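Local coordinates for protein acidocalcisomal pyrophosphatase (Trypanosoma cruzi, PDB 5CUV) that probably hydrolyses inorganic pyrophosphate to phosphate with the help of magnesium, as expected of a soluble acidocalcisomal pyrophosphatase, at residues Leu50-Glu60 and Phe71-Arg82; Lys314-Ile322 and Asn377-Lys388. All coordinates share one frame; numbering follows the deposited sequence.

Contact 1 (Leu50-Glu60 and Phe71-Arg82)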
loop_
_atom_site.group_PDB
_atom_site.type_symbol
_atom_site.label_atom_id
_atom_site.label_comp_id
_atom_site.label_asym_id
_atom_site.label_seq_id
_atom_site.Cartn_x
_atom_site.Cartn_y
_atom_site.Cartn_z
ATOM N N LEU A 50 -25.991 -38.423 17.664
ATOM C CA LEU A 50 -27.396 -38.116 17.585
ATOM C C LEU A 50 -27.973 -38.765 16.318
ATOM O O LEU A 50 -27.336 -38.775 15.269
ATOM C CB LEU A 50 -27.601 -36.599 17.538
ATOM C CG LEU A 50 -27.000 -35.725 18.625
ATOM C CD1 LEU A 50 -27.557 -34.324 18.507
ATOM C CD2 LEU A 50 -27.351 -36.256 19.963
ATOM N N PRO A 51 -29.184 -39.341 16.410
ATOM C CA PRO A 51 -29.762 -39.959 15.221
ATOM C C PRO A 51 -29.930 -38.989 14.048
ATOM O O PRO A 51 -29.570 -39.329 12.930
ATOM C CB PRO A 51 -31.099 -40.509 15.731
ATOM C CG PRO A 51 -31.456 -39.585 16.857
ATOM C CD PRO A 51 -30.114 -39.427 17.552
ATOM N N GLU A 52 -30.461 -37.788 14.275
ATOM C CA GLU A 52 -30.641 -36.858 13.162
ATOM C C GLU A 52 -29.361 -36.642 12.333
ATOM O O GLU A 52 -29.435 -36.389 11.131
ATOM C CB GLU A 52 -31.241 -35.514 13.637
ATOM C CG GLU A 52 -30.877 -35.054 15.043
ATOM C CD GLU A 52 -31.503 -35.896 16.204
ATOM O OE1 GLU A 52 -32.763 -35.961 16.346
ATOM O OE2 GLU A 52 -30.701 -36.481 16.985
ATOM N N ALA A 53 -28.196 -36.770 12.964
ATOM C CA ALA A 53 -26.931 -36.624 12.267
ATOM C C ALA A 53 -26.703 -37.861 11.390
ATOM O O ALA A 53 -26.641 -37.740 10.172
ATOM C CB ALA A 53 -25.811 -36.452 13.261
ATOM N N CYS A 54 -26.585 -39.034 11.999
ATOM C CA CYS A 54 -26.410 -40.300 11.268
ATOM C C CYS A 54 -27.352 -40.465 10.077
ATOM O O CYS A 54 -26.920 -40.841 8.983
ATOM C CB CYS A 54 -26.663 -41.492 12.186
ATOM S SG CYS A 54 -26.042 -41.283 13.850
ATOM N N LYS A 55 -28.645 -40.236 10.307
ATOM C CA LYS A 55 -29.625 -40.352 9.242
ATOM C C LYS A 55 -29.205 -39.512 8.052
ATOM O O LYS A 55 -29.205 -39.987 6.939
ATOM C CB LYS A 55 -31.010 -39.904 9.721
ATOM C CG LYS A 55 -31.897 -39.169 8.651
ATOM C CD LYS A 55 -32.121 -37.683 9.024
ATOM C CE LYS A 55 -32.631 -37.495 10.505
ATOM N NZ LYS A 55 -32.806 -36.059 10.993
ATOM N N ARG A 56 -28.836 -38.261 8.294
ATOM C CA ARG A 56 -28.415 -37.357 7.221
ATOM C C ARG A 56 -27.053 -37.590 6.600
ATOM O O ARG A 56 -26.861 -37.216 5.457
ATOM C CB ARG A 56 -28.498 -35.898 7.680
ATOM C CG ARG A 56 -29.915 -35.400 7.769
ATOM C CD ARG A 56 -29.966 -33.923 7.688
ATOM N NE ARG A 56 -29.227 -33.467 6.516
ATOM C CZ ARG A 56 -28.770 -32.232 6.375
ATOM N NH1 ARG A 56 -28.987 -31.347 7.337
ATOM N NH2 ARG A 56 -28.092 -31.888 5.294
ATOM N N ASN A 57 -26.129 -38.200 7.350
ATOM C CA ASN A 57 -24.729 -38.524 6.931
ATOM C C ASN A 57 -23.807 -37.326 7.069
ATOM O O ASN A 57 -22.719 -37.256 6.495
ATOM C CB ASN A 57 -24.649 -39.053 5.493
ATOM C CG ASN A 57 -25.555 -40.235 5.267
ATOM O OD1 ASN A 57 -26.224 -40.316 4.229
ATOM N ND2 ASN A 57 -25.600 -41.159 6.238
ATOM N N VAL A 58 -24.288 -36.416 7.893
ATOM C CA VAL A 58 -23.679 -35.169 8.257
ATOM C C VAL A 58 -23.225 -35.357 9.717
ATOM O O VAL A 58 -23.926 -35.965 10.503
ATOM C CB VAL A 58 -24.773 -34.106 8.128
ATOM C CG1 VAL A 58 -24.738 -33.126 9.272
ATOM C CG2 VAL A 58 -24.676 -33.462 6.798
ATOM N N THR A 59 -22.040 -34.876 10.073
ATOM C CA THR A 59 -21.567 -34.984 11.444
ATOM C C THR A 59 -22.402 -34.077 12.319
ATOM O O THR A 59 -23.061 -33.172 11.830
ATOM C CB THR A 59 -20.131 -34.457 11.611
ATOM O OG1 THR A 59 -20.144 -33.024 11.442
ATOM C CG2 THR A 59 -19.160 -35.124 10.600
ATOM N N GLU A 60 -22.355 -34.283 13.625
ATOM C CA GLU A 60 -23.098 -33.411 14.518
ATOM C C GLU A 60 -22.530 -31.976 14.431
ATOM O O GLU A 60 -23.279 -30.974 14.445
ATOM C CB GLU A 60 -22.965 -33.860 15.972
ATOM C CG GLU A 60 -23.361 -35.288 16.291
ATOM C CD GLU A 60 -23.379 -35.526 17.797
ATOM O OE1 GLU A 60 -24.070 -36.452 18.201
ATOM O OE2 GLU A 60 -22.720 -34.802 18.585
ATOM N N PHE A 71 -31.464 -27.194 17.690
ATOM C CA PHE A 71 -31.614 -28.518 18.217
ATOM C C PHE A 71 -32.938 -28.543 18.933
ATOM O O PHE A 71 -33.364 -27.540 19.503
ATOM C CB PHE A 71 -30.460 -28.836 19.169
ATOM C CG PHE A 71 -29.294 -29.473 18.495
ATOM C CD1 PHE A 71 -29.060 -29.259 17.112
ATOM C CD2 PHE A 71 -28.415 -30.281 19.217
ATOM C CE1 PHE A 71 -27.944 -29.855 16.458
ATOM C CE2 PHE A 71 -27.302 -30.878 18.587
ATOM C CZ PHE A 71 -27.065 -30.663 17.207
ATOM N N THR A 72 -33.615 -29.679 18.862
ATOM C CA THR A 72 -34.889 -29.845 19.561
ATOM C C THR A 72 -34.550 -30.031 21.040
ATOM O O THR A 72 -33.382 -30.032 21.424
ATOM C CB THR A 72 -35.627 -31.123 19.090
ATOM O OG1 THR A 72 -34.817 -32.274 19.393
ATOM C CG2 THR A 72 -35.876 -31.067 17.563
ATOM N N LEU A 73 -35.568 -30.185 21.874
ATOM C CA LEU A 73 -35.325 -30.410 23.284
ATOM C C LEU A 73 -34.843 -31.857 23.346
ATOM O O LEU A 73 -33.994 -32.216 24.150
ATOM C CB LEU A 73 -36.611 -30.232 24.070
ATOM C CG LEU A 73 -36.442 -30.373 25.585
ATOM C CD1 LEU A 73 -35.403 -29.383 26.119
ATOM C CD2 LEU A 73 -37.785 -30.143 26.234
ATOM N N SER A 74 -35.378 -32.689 22.465
ATOM C CA SER A 74 -34.964 -34.079 22.432
ATOM C C SER A 74 -33.469 -34.129 22.170
ATOM O O SER A 74 -32.747 -34.880 22.839
ATOM C CB SER A 74 -35.700 -34.828 21.318
ATOM O OG SER A 74 -34.867 -35.805 20.700
HETATM N N MSE A 75 -33.004 -33.327 21.206
HETATM C CA MSE A 75 -31.588 -33.331 20.863
HETATM C C MSE A 75 -30.689 -32.748 22.001
HETATM O O MSE A 75 -29.591 -33.267 22.282
HETATM C CB MSE A 75 -31.383 -32.540 19.572
HETATM C CG MSE A 75 -31.995 -33.201 18.347
HETATM SE SE MSE A 75 -31.829 -32.185 16.730
HETATM C CE MSE A 75 -29.917 -32.435 16.440
ATOM N N GLU A 76 -31.136 -31.690 22.674
ATOM C CA GLU A 76 -30.320 -31.172 23.766
ATOM C C GLU A 76 -30.179 -32.228 24.893
ATOM O O GLU A 76 -29.103 -32.403 25.455
ATOM C CB GLU A 76 -30.944 -29.873 24.260
ATOM C CG GLU A 76 -30.855 -28.756 23.210
ATOM C CD GLU A 76 -31.499 -27.440 23.672
ATOM O OE1 GLU A 76 -32.740 -27.440 23.881
ATOM O OE2 GLU A 76 -30.767 -26.412 23.830
ATOM N N LYS A 77 -31.257 -32.959 25.168
ATOM C CA LYS A 77 -31.264 -34.010 26.172
ATOM C C LYS A 77 -30.163 -35.008 25.922
ATOM O O LYS A 77 -29.366 -35.322 26.816
ATOM C CB LYS A 77 -32.579 -34.765 26.126
ATOM C CG LYS A 77 -32.754 -35.888 27.132
ATOM C CD LYS A 77 -34.165 -35.778 27.709
ATOM C CE LYS A 77 -34.561 -36.914 28.649
ATOM N NZ LYS A 77 -34.734 -38.212 27.944
ATOM N N ARG A 78 -30.112 -35.523 24.707
ATOM C CA ARG A 78 -29.120 -36.529 24.424
ATOM C C ARG A 78 -27.706 -35.964 24.570
ATOM O O ARG A 78 -26.743 -36.702 24.813
ATOM C CB ARG A 78 -29.361 -37.140 23.041
ATOM C CG ARG A 78 -28.606 -38.452 22.863
ATOM C CD ARG A 78 -28.754 -39.077 21.460
ATOM N NE ARG A 78 -29.924 -39.954 21.262
ATOM C CZ ARG A 78 -31.193 -39.545 21.168
ATOM N NH1 ARG A 78 -31.515 -38.243 21.265
ATOM N NH2 ARG A 78 -32.147 -40.448 20.941
ATOM N N VAL A 79 -27.579 -34.649 24.450
ATOM C CA VAL A 79 -26.268 -34.028 24.599
ATOM C C VAL A 79 -25.906 -33.842 26.062
ATOM O O VAL A 79 -24.806 -34.170 26.483
ATOM C CB VAL A 79 -26.224 -32.677 23.925
ATOM C CG1 VAL A 79 -24.899 -31.997 24.232
ATOM C CG2 VAL A 79 -26.426 -32.863 22.431
HETATM N N MSE A 80 -26.845 -33.290 26.817
HETATM C CA MSE A 80 -26.671 -33.037 28.228
HETATM C C MSE A 80 -26.454 -34.388 28.928
HETATM O O MSE A 80 -25.690 -34.494 29.873
HETATM C CB MSE A 80 -27.899 -32.331 28.802
HETATM C CG MSE A 80 -28.110 -30.930 28.253
HETATM SE SE MSE A 80 -26.660 -29.720 28.588
HETATM C CE MSE A 80 -26.835 -29.607 30.527
ATOM N N ALA A 81 -27.110 -35.432 28.448
ATOM C CA ALA A 81 -26.925 -36.772 29.016
ATOM C C ALA A 81 -25.461 -37.217 28.854
ATOM O O ALA A 81 -24.880 -37.810 29.761
ATOM C CB ALA A 81 -27.853 -37.768 28.314
ATOM N N ARG A 82 -24.865 -36.935 27.702
ATOM C CA ARG A 82 -23.461 -37.292 27.489
ATOM C C ARG A 82 -22.612 -36.432 28.388
ATOM O O ARG A 82 -21.551 -36.831 28.774
ATOM C CB ARG A 82 -22.997 -37.096 26.028
ATOM C CG ARG A 82 -23.858 -37.807 24.954
ATOM C CD ARG A 82 -23.071 -38.048 23.685
ATOM N NE ARG A 82 -22.541 -36.815 23.087
ATOM C CZ ARG A 82 -22.874 -36.390 21.871
ATOM N NH1 ARG A 82 -23.721 -37.092 21.123
ATOM N NH2 ARG A 82 -22.384 -35.261 21.393
#
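The Arg82 guanidinium meets the Glu60 carboxylate edge to edge, their planes only 19° apart. NH1 of Arg82 donates to Glu60 OE1 at 3.0 Å and NH2 of Arg82 to Glu60 OE2 at 2.9 Å, each to the syn lone pair, so the end-on salt bridge fixes the rotation of both groups. The Arg78 guanidinium instead offers a face: Pro51 CD lies over its centre, 3.8 Å from Arg78 CZ. Arg78 CG is anti to the backbone N (chi1 -164°), and a bend at chi3 lays the flat end over the proline. At the Phe71 ring, Leu50 CD1 approaches obliquely, 3.5 Å from Phe71 CE2; the selenomethionine Met75 is modelled with CE over one face, though the position of that methyl is doubtful. The other methyl of Leu50, CD2, lies 3.5 Å from Arg78 CD. These contacts set the short helix 51-56 against the start of helix 73-87, the first of four helices, followed by 97-106, 113-123 and 132-141, around the antiparallel strands 95-96 and 129-130, a topology consistent with an EF-hand pair. Thr72 is the N-cap of helix 73-87, its OG1 accepting from Met75 N at 2.8 Å. At the N-cap of helix 51-56, Leu50 N donates to the anti lone pair of Glu60 OE1 at 2.8 Å, giving that oxygen two donors. Ile36 adds a further bond to each partner of the salt bridge, its N donating to Glu60 OE2 and its O accepting from Arg82 NH2. Leu63 of helix 60-66 and Val257 of the second subunit also touch Phe71.

Contact 2 (Lys314-Ile322 and Asn377-Lys388)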
loop_
_atom_site.group_PDB
_atom_site.type_symbol
_atom_site.label_atom_id
_atom_site.label_comp_id
_atom_site.label_asym_id
_atom_site.label_seq_id
_atom_site.Cartn_x
_atom_site.Cartn_y
_atom_site.Cartn_z
ATOM N N LYS A 314 11.348 2.878 12.378
ATOM C CA LYS A 314 11.677 1.490 12.611
ATOM C C LYS A 314 13.143 1.401 12.188
ATOM O O LYS A 314 13.479 1.794 11.117
ATOM C CB LYS A 314 10.769 0.614 11.748
ATOM C CG LYS A 314 11.045 -0.888 11.931
ATOM C CD LYS A 314 10.636 -1.761 10.730
ATOM C CE LYS A 314 9.178 -2.117 10.769
ATOM N NZ LYS A 314 8.895 -3.137 9.702
ATOM N N VAL A 315 14.013 0.920 13.052
ATOM C CA VAL A 315 15.463 0.806 12.807
ATOM C C VAL A 315 15.735 -0.456 11.983
ATOM O O VAL A 315 15.330 -1.540 12.367
ATOM C CB VAL A 315 16.241 0.680 14.173
ATOM C CG1 VAL A 315 17.650 0.374 13.898
ATOM C CG2 VAL A 315 16.160 1.973 14.999
ATOM N N LEU A 316 16.416 -0.307 10.853
ATOM C CA LEU A 316 16.706 -1.433 9.987
ATOM C C LEU A 316 18.147 -1.869 10.008
ATOM O O LEU A 316 18.423 -3.023 9.746
ATOM C CB LEU A 316 16.340 -1.108 8.556
ATOM C CG LEU A 316 14.854 -0.767 8.446
ATOM C CD1 LEU A 316 14.632 0.067 7.147
ATOM C CD2 LEU A 316 13.961 -2.104 8.545
ATOM N N GLY A 317 19.078 -0.962 10.280
ATOM C CA GLY A 317 20.467 -1.376 10.292
ATOM C C GLY A 317 21.360 -0.184 10.586
ATOM O O GLY A 317 20.905 0.875 11.051
ATOM N N ILE A 318 22.643 -0.306 10.279
ATOM C CA ILE A 318 23.469 0.827 10.572
ATOM C C ILE A 318 24.676 0.672 9.709
ATOM O O ILE A 318 25.017 -0.468 9.319
ATOM C CB ILE A 318 23.798 0.831 12.080
ATOM C CG1 ILE A 318 24.331 2.199 12.516
ATOM C CG2 ILE A 318 24.707 -0.347 12.412
ATOM C CD1 ILE A 318 24.403 2.341 14.095
ATOM N N LEU A 319 25.279 1.822 9.385
ATOM C CA LEU A 319 26.464 1.926 8.565
ATOM C C LEU A 319 27.543 2.721 9.382
ATOM O O LEU A 319 27.255 3.819 9.890
ATOM C CB LEU A 319 26.098 2.662 7.272
ATOM C CG LEU A 319 27.245 2.852 6.273
ATOM C CD1 LEU A 319 27.480 1.537 5.463
ATOM C CD2 LEU A 319 26.919 3.992 5.345
ATOM N N GLY A 320 28.762 2.184 9.546
ATOM C CA GLY A 320 29.769 2.898 10.314
ATOM C C GLY A 320 30.784 3.644 9.446
ATOM O O GLY A 320 31.591 3.017 8.732
HETATM N N MSE A 321 30.773 4.967 9.502
HETATM C CA MSE A 321 31.697 5.744 8.710
HETATM C C MSE A 321 32.713 6.361 9.654
HETATM O O MSE A 321 32.414 6.594 10.847
HETATM C CB MSE A 321 30.963 6.827 7.920
HETATM C CG MSE A 321 31.888 7.753 7.147
HETATM SE SE MSE A 321 30.989 9.083 6.100
HETATM C CE MSE A 321 30.401 10.235 7.560
ATOM N N ILE A 322 33.927 6.609 9.152
ATOM C CA ILE A 322 34.910 7.274 10.007
ATOM C C ILE A 322 34.891 8.762 9.623
ATOM O O ILE A 322 34.837 9.112 8.443
ATOM C CB ILE A 322 36.403 6.744 9.815
ATOM C CG1 ILE A 322 36.529 5.222 9.855
ATOM C CG2 ILE A 322 37.216 7.225 10.977
ATOM C CD1 ILE A 322 36.035 4.612 11.099
ATOM N N ASN A 377 35.747 9.021 2.492
ATOM C CA ASN A 377 35.712 8.684 3.906
ATOM C C ASN A 377 35.852 7.167 3.979
ATOM O O ASN A 377 35.530 6.457 3.009
ATOM C CB ASN A 377 34.395 9.106 4.551
ATOM C CG ASN A 377 34.204 10.610 4.573
ATOM O OD1 ASN A 377 33.153 11.144 4.141
ATOM N ND2 ASN A 377 35.196 11.314 5.078
ATOM N N LYS A 378 36.313 6.671 5.125
ATOM C CA LYS A 378 36.479 5.234 5.304
ATOM C C LYS A 378 35.323 4.702 6.176
ATOM O O LYS A 378 34.658 5.476 6.833
ATOM C CB LYS A 378 37.817 4.978 5.999
ATOM C CG LYS A 378 39.070 5.617 5.353
ATOM C CD LYS A 378 39.313 5.044 3.953
ATOM C CE LYS A 378 40.740 5.233 3.458
ATOM N NZ LYS A 378 41.745 4.444 4.254
ATOM N N PHE A 379 35.099 3.387 6.190
ATOM C CA PHE A 379 34.053 2.767 7.027
ATOM C C PHE A 379 34.584 1.554 7.812
ATOM O O PHE A 379 35.452 0.811 7.323
ATOM C CB PHE A 379 32.891 2.221 6.172
ATOM C CG PHE A 379 32.283 3.217 5.277
ATOM C CD1 PHE A 379 32.964 3.641 4.129
ATOM C CD2 PHE A 379 31.103 3.856 5.645
ATOM C CE1 PHE A 379 32.485 4.709 3.358
ATOM C CE2 PHE A 379 30.601 4.930 4.888
ATOM C CZ PHE A 379 31.300 5.363 3.736
ATOM N N VAL A 380 34.025 1.324 9.001
ATOM C CA VAL A 380 34.367 0.139 9.763
ATOM C C VAL A 380 33.563 -0.983 9.136
ATOM O O VAL A 380 32.748 -0.722 8.239
ATOM C CB VAL A 380 33.922 0.253 11.156
ATOM C CG1 VAL A 380 34.723 1.370 11.837
ATOM C CG2 VAL A 380 32.390 0.454 11.171
ATOM N N PHE A 381 33.790 -2.225 9.569
ATOM C CA PHE A 381 33.083 -3.397 9.019
ATOM C C PHE A 381 33.019 -3.457 7.519
ATOM O O PHE A 381 32.021 -3.909 6.951
ATOM C CB PHE A 381 31.660 -3.480 9.538
ATOM C CG PHE A 381 31.580 -3.709 10.998
ATOM C CD1 PHE A 381 31.630 -2.658 11.867
ATOM C CD2 PHE A 381 31.530 -4.972 11.498
ATOM C CE1 PHE A 381 31.637 -2.869 13.235
ATOM C CE2 PHE A 381 31.530 -5.200 12.863
ATOM C CZ PHE A 381 31.587 -4.140 13.728
ATOM N N ASN A 382 34.078 -3.000 6.871
ATOM C CA ASN A 382 34.138 -3.061 5.420
ATOM C C ASN A 382 33.002 -2.339 4.732
ATOM O O ASN A 382 32.559 -2.765 3.660
ATOM C CB ASN A 382 34.174 -4.529 4.956
ATOM C CG ASN A 382 35.410 -5.298 5.507
ATOM O OD1 ASN A 382 35.384 -5.822 6.647
ATOM N ND2 ASN A 382 36.497 -5.341 4.713
ATOM N N GLY A 383 32.527 -1.248 5.337
ATOM C CA GLY A 383 31.435 -0.510 4.721
ATOM C C GLY A 383 30.129 -1.272 4.531
ATOM O O GLY A 383 29.247 -0.794 3.816
ATOM N N GLU A 384 29.980 -2.446 5.146
ATOM C CA GLU A 384 28.752 -3.201 5.003
ATOM C C GLU A 384 27.737 -2.669 5.982
ATOM O O GLU A 384 28.100 -2.122 7.030
ATOM C CB GLU A 384 29.001 -4.688 5.209
ATOM C CG GLU A 384 29.262 -5.166 6.624
ATOM C CD GLU A 384 30.289 -6.376 6.715
ATOM O OE1 GLU A 384 30.577 -7.041 5.653
ATOM O OE2 GLU A 384 30.795 -6.638 7.868
ATOM N N PHE A 385 26.459 -2.804 5.632
ATOM C CA PHE A 385 25.375 -2.297 6.478
ATOM C C PHE A 385 25.046 -3.325 7.516
ATOM O O PHE A 385 24.581 -4.373 7.158
ATOM C CB PHE A 385 24.136 -2.042 5.631
ATOM C CG PHE A 385 24.164 -0.761 4.893
ATOM C CD1 PHE A 385 23.736 0.395 5.493
ATOM C CD2 PHE A 385 24.609 -0.715 3.574
ATOM C CE1 PHE A 385 23.740 1.617 4.769
ATOM C CE2 PHE A 385 24.631 0.488 2.822
ATOM C CZ PHE A 385 24.194 1.655 3.415
ATOM N N LYS A 386 25.275 -3.051 8.786
ATOM C CA LYS A 386 24.979 -4.055 9.785
ATOM C C LYS A 386 23.480 -4.157 9.969
ATOM O O LYS A 386 22.785 -3.220 9.726
ATOM C CB LYS A 386 25.674 -3.690 11.107
ATOM C CG LYS A 386 27.203 -3.428 10.978
ATOM C CD LYS A 386 27.983 -4.699 10.666
ATOM C CE LYS A 386 28.105 -5.570 11.928
ATOM N NZ LYS A 386 28.824 -6.866 11.680
ATOM N N ASP A 387 22.987 -5.295 10.412
ATOM C CA ASP A 387 21.530 -5.529 10.628
ATOM C C ASP A 387 20.950 -4.890 11.887
ATOM O O ASP A 387 21.694 -4.425 12.716
ATOM C CB ASP A 387 21.262 -6.998 10.738
ATOM C CG ASP A 387 22.109 -7.605 11.798
ATOM O OD1 ASP A 387 21.919 -7.249 12.984
ATOM O OD2 ASP A 387 23.004 -8.394 11.424
ATOM N N LYS A 388 19.625 -4.931 12.034
ATOM C CA LYS A 388 18.952 -4.285 13.154
ATOM C C LYS A 388 19.344 -4.642 14.591
ATOM O O LYS A 388 19.332 -3.762 15.474
ATOM C CB LYS A 388 17.436 -4.396 13.001
ATOM C CG LYS A 388 16.867 -5.681 13.399
ATOM C CD LYS A 388 15.392 -5.742 12.980
ATOM C CE LYS A 388 14.786 -7.151 13.046
ATOM N NZ LYS A 388 13.319 -7.065 12.813
HETATM O O HOH W 1 29.225 -0.481 8.673
HETATM O O HOH W 2 37.153 8.783 6.908
#
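Backbone hydrogen bonds join Lys314-Ile322 to Asn377-Lys388 in two patches. Ile318 and Lys386 form an antiparallel hydrogen-bonded pair: Ile318 N donates to Lys386 O at 3.0 Å, and Lys386 N to Ile318 O at 2.7 Å. In the second bond Lys386 N lies nearly in line with the Ile318 carbonyl (168°), although its N-H is bent away from that line. Farther along, Val380 N donates to Gly320 O at 3.0 Å from above the carbonyl plane, and Ile322 N to Lys378 O at 2.7 Å. Between the patches Phe381, Asn382 and Gly383 adopt left-handed helical backbone angles and carry the chain off the strand. Water fills in for direct bonds: one molecule accepts from Gly320 N and donates to Glu384 O, and another links Lys378 N to Ile322 O.

Among the apolar contacts, Leu319 makes a CH-pi contact. Its CD1 sits over the middle of the Phe385 ring, 3.7 Å from the centroid and 7° off the normal. CG is anti to the backbone N (chi1 -180°), and from there the fork at CG sends CD1 to Phe385 and CD2 to Phe379 CE2, at 3.8 Å. Met321 CB also meets Phe379 CE2, at 3.6 Å, and the selenium of this selenomethionine makes an oblique Met-aromatic contact with the same ring. Ile322 CD1 abuts Val380 CG1 at 3.6 Å, their side chains crossing at about a right angle.

Strand 310-323 belongs to the barrel core of family I pyrophosphatases. Its other edge pairs with strand 326-335, where Leu316 and Gly317 form a classic beta bulge opposite Ile332 and Met321 touches the magnesium ligand Asp328. Helix 357-367 packs on Leu319, Met321, Phe379 and Phe385, while helix 388-412, entered from Asp387, packs on Val315 and Ile318.

Near the N terminus, contact 1 closes a short loop whose ten intervening residues carry most of helix 60-66, tying helix 51-56 to helix 73-87. The chain then passes through the helices up to 132-141 and a long span without helix or strand before entering the sheets. Only later does contact 2 open, closing a loop of 54 residues that includes strand 326-335 and helices 350-353 and 357-367, and joining the long strand 310-323 to the approach to helix 388-412. The contacts follow in series, neither nesting nor crossing. The nearest atoms of contact 1 and contact 2 are about 42 Å apart. One contact lies in the helical N-terminal part and one in the pyrophosphatase core, on opposite sides of the chain's centre.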